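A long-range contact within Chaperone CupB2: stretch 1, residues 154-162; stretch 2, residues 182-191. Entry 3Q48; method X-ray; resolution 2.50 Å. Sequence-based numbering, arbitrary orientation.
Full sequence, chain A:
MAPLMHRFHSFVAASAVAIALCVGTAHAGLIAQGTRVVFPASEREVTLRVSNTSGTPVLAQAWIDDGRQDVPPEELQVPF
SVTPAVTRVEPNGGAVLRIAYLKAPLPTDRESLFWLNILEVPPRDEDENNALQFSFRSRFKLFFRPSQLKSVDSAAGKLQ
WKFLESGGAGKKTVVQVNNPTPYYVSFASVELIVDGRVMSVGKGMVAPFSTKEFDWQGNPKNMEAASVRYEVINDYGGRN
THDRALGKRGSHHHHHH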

# COMPACT_ATOMS: atom_id res chain seq x y z
N SER A 154 9.42 -2.69 -12.71
CA SER A 154 8.97 -2.91 -14.07
C SER A 154 7.49 -3.23 -14.15
O SER A 154 6.91 -3.32 -15.25
CB SER A 154 9.76 -4.06 -14.69
OG SER A 154 11.17 -3.88 -14.51
N ALA A 155 6.85 -3.39 -13.00
CA ALA A 155 5.56 -4.05 -13.00
C ALA A 155 4.46 -3.21 -13.68
O ALA A 155 3.71 -3.72 -14.55
CB ALA A 155 5.17 -4.47 -11.61
N ALA A 156 4.36 -1.94 -13.28
CA ALA A 156 3.27 -1.07 -13.75
C ALA A 156 3.25 -1.06 -15.28
O ALA A 156 2.18 -0.95 -15.90
CB ALA A 156 3.44 0.33 -13.23
N GLY A 157 4.43 -1.20 -15.88
CA GLY A 157 4.53 -1.21 -17.33
C GLY A 157 4.19 -2.53 -18.04
O GLY A 157 4.34 -2.60 -19.27
N LYS A 158 3.78 -3.58 -17.31
CA LYS A 158 3.39 -4.83 -17.98
C LYS A 158 1.88 -5.04 -17.87
O LYS A 158 1.34 -6.04 -18.27
CB LYS A 158 4.17 -6.06 -17.45
CG LYS A 158 5.67 -5.88 -17.51
CD LYS A 158 6.45 -7.03 -16.84
CE LYS A 158 7.89 -6.53 -16.55
NZ LYS A 158 8.92 -7.59 -16.33
N LEU A 159 1.21 -4.09 -17.26
CA LEU A 159 -0.23 -4.15 -17.16
C LEU A 159 -0.80 -4.08 -18.57
O LEU A 159 -0.25 -3.39 -19.41
CB LEU A 159 -0.73 -2.98 -16.31
CG LEU A 159 -0.10 -3.01 -14.94
CD1 LEU A 159 -0.52 -1.78 -14.15
CD2 LEU A 159 -0.51 -4.29 -14.20
N GLN A 160 -1.83 -4.84 -18.85
CA GLN A 160 -2.45 -4.68 -20.16
C GLN A 160 -3.86 -4.20 -20.00
O GLN A 160 -4.51 -4.47 -18.98
CB GLN A 160 -2.30 -5.94 -21.02
CG GLN A 160 -2.56 -7.28 -20.36
CD GLN A 160 -1.47 -8.29 -20.71
OE1 GLN A 160 -0.46 -7.90 -21.30
NE2 GLN A 160 -1.65 -9.58 -20.32
N TRP A 161 -4.32 -3.41 -20.93
CA TRP A 161 -5.61 -2.74 -20.69
C TRP A 161 -6.61 -3.09 -21.76
O TRP A 161 -6.25 -3.38 -22.87
CB TRP A 161 -5.42 -1.21 -20.55
CG TRP A 161 -4.47 -0.86 -19.43
CD1 TRP A 161 -3.11 -1.05 -19.41
CD2 TRP A 161 -4.82 -0.30 -18.16
NE1 TRP A 161 -2.60 -0.61 -18.21
CE2 TRP A 161 -3.63 -0.15 -17.42
CE3 TRP A 161 -6.04 0.08 -17.57
CZ2 TRP A 161 -3.61 0.36 -16.12
CZ3 TRP A 161 -6.02 0.60 -16.27
CH2 TRP A 161 -4.81 0.73 -15.57
N LYS A 162 -7.88 -3.06 -21.41
CA LYS A 162 -8.93 -3.30 -22.40
C LYS A 162 -10.29 -2.73 -21.97
O LYS A 162 -10.58 -2.54 -20.76
CB LYS A 162 -9.06 -4.80 -22.70
CG LYS A 162 -9.91 -5.57 -21.71
CD LYS A 162 -10.28 -6.93 -22.29
CE LYS A 162 -10.76 -7.81 -21.13
NZ LYS A 162 -12.03 -8.61 -21.40
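Stretch 2 182-191: PYYVSFASVE

What forms the apolar centre of the contact? Leu159 and Val185 meet there, with Leu159 CD1 3.7 Å from Val185 CG1. The same CD1 lies 3.7 Å from Phe187 CZ, so one leucine methyl touches two residues, two apart in sequence, whose CA-to-CB bonds both point toward stretch 1. The intervening Ser186 reaches nothing in stretch 1, consistent with the alternation of side chains along an extended strand. Leu159 is in the m, t rotamer and Val185 in t.

How does the contact continue on each side of this centre? Toward the start of stretch 1, Ala156 CB is 4.1 Å from Val185 CG1 and Ala155 CB is 4.1 Å from Val185 CG2; Ala155 CB also lies 3.7 Å from Tyr183 CD2, further back along stretch 2 as well. Toward the other end, Trp161 CH2 approaches Phe187 CE1 at 3.8 Å, the phenylalanine atom lying at the edge of the indole. The two six-membered rings are oblique, their centroids 5.7 Å apart and their planes at 71°. Finally, Trp161 CZ3 lies 4.0 Å from Val190 CG1.

How do the two backbones run? The contacts advance in the same sense along both stretches, from Ala155 with Tyr183 to Trp161 with Val190. The main chains spread apart as they go: CA of Ala156 and CA of Val185 are 6.2 Å apart, whereas CA of Trp161 and CA of Val190 are 11.4 Å apart, a gap bridged by the large indole. Stretch 1 passes from a turn, where Lys158 N donates to Ala155 O at 2.8 Å, into a strand at 160-162. Stretch 2 turns a corner at Ala188, yet Val190 still points toward stretch 1.

Where is the polar edge? No hydrogen bond crosses between the stretches. The exposed Lys158, Gln160 and Lys162 make no contact with stretch 2, and Tyr183 OH finds its hydrogen bond elsewhere in the structure.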

# COMPACT_ATOMS: atom_id res chain seq x y z
N PRO A 182 4.01 -10.51 -10.27
CA PRO A 182 3.86 -10.93 -8.85
C PRO A 182 3.61 -9.83 -7.83
O PRO A 182 3.48 -10.13 -6.64
CB PRO A 182 5.16 -11.75 -8.55
CG PRO A 182 6.16 -11.40 -9.65
CD PRO A 182 5.37 -10.77 -10.82
N TYR A 183 3.49 -8.56 -8.28
CA TYR A 183 3.52 -7.38 -7.41
C TYR A 183 2.18 -6.71 -7.35
O TYR A 183 1.45 -6.66 -8.33
CB TYR A 183 4.51 -6.36 -7.94
CG TYR A 183 5.86 -6.92 -8.19
CD1 TYR A 183 6.80 -7.02 -7.16
CD2 TYR A 183 6.22 -7.36 -9.48
CE1 TYR A 183 8.08 -7.57 -7.38
CE2 TYR A 183 7.46 -7.93 -9.70
CZ TYR A 183 8.39 -8.02 -8.65
OH TYR A 183 9.63 -8.57 -8.91
N TYR A 184 1.85 -6.13 -6.21
CA TYR A 184 0.73 -5.20 -6.17
C TYR A 184 1.14 -4.00 -7.01
O TYR A 184 2.35 -3.67 -7.10
CB TYR A 184 0.38 -4.80 -4.71
CG TYR A 184 -0.31 -5.95 -3.97
CD1 TYR A 184 -1.69 -6.04 -3.92
CD2 TYR A 184 0.44 -6.98 -3.38
CE1 TYR A 184 -2.32 -7.13 -3.27
CE2 TYR A 184 -0.16 -8.04 -2.74
CZ TYR A 184 -1.54 -8.12 -2.70
OH TYR A 184 -2.14 -9.21 -2.09
N VAL A 185 0.18 -3.37 -7.66
CA VAL A 185 0.46 -2.13 -8.33
C VAL A 185 -0.57 -1.18 -7.81
O VAL A 185 -1.74 -1.44 -7.95
CB VAL A 185 0.39 -2.31 -9.87
CG1 VAL A 185 0.52 -0.88 -10.67
CG2 VAL A 185 1.44 -3.32 -10.30
N SER A 186 -0.14 -0.11 -7.17
CA SER A 186 -1.07 0.89 -6.63
C SER A 186 -1.16 2.10 -7.54
O SER A 186 -0.13 2.67 -7.90
CB SER A 186 -0.61 1.35 -5.23
OG SER A 186 -0.55 0.22 -4.39
N PHE A 187 -2.38 2.47 -7.90
CA PHE A 187 -2.62 3.62 -8.77
C PHE A 187 -3.04 4.85 -7.98
O PHE A 187 -4.04 4.78 -7.23
CB PHE A 187 -3.74 3.32 -9.77
CG PHE A 187 -3.53 2.08 -10.58
CD1 PHE A 187 -2.78 2.12 -11.75
CD2 PHE A 187 -4.16 0.88 -10.21
CE1 PHE A 187 -2.59 0.95 -12.50
CE2 PHE A 187 -3.99 -0.28 -10.97
CZ PHE A 187 -3.21 -0.25 -12.11
N ALA A 188 -2.34 5.98 -8.17
CA ALA A 188 -2.80 7.24 -7.60
C ALA A 188 -3.86 7.85 -8.48
O ALA A 188 -4.65 8.69 -8.02
CB ALA A 188 -1.63 8.24 -7.42
N SER A 189 -3.87 7.46 -9.76
CA SER A 189 -4.87 7.98 -10.69
C SER A 189 -4.84 7.16 -11.92
O SER A 189 -3.78 6.65 -12.28
CB SER A 189 -4.62 9.45 -11.07
OG SER A 189 -3.41 9.60 -11.79
N VAL A 190 -6.00 7.03 -12.56
CA VAL A 190 -6.15 6.32 -13.82
C VAL A 190 -7.07 7.19 -14.63
O VAL A 190 -8.05 7.70 -14.13
CB VAL A 190 -6.82 4.95 -13.58
CG1 VAL A 190 -7.15 4.19 -14.93
CG2 VAL A 190 -5.95 4.13 -12.68
N GLU A 191 -6.75 7.37 -15.90
CA GLU A 191 -7.47 8.32 -16.73
C GLU A 191 -7.55 7.76 -18.11
O GLU A 191 -6.56 7.17 -18.59
CB GLU A 191 -6.74 9.68 -16.81
CG GLU A 191 -6.31 10.26 -15.49
CD GLU A 191 -5.62 11.60 -15.60
OE1 GLU A 191 -4.73 11.78 -16.44
OE2 GLU A 191 -5.97 12.49 -14.82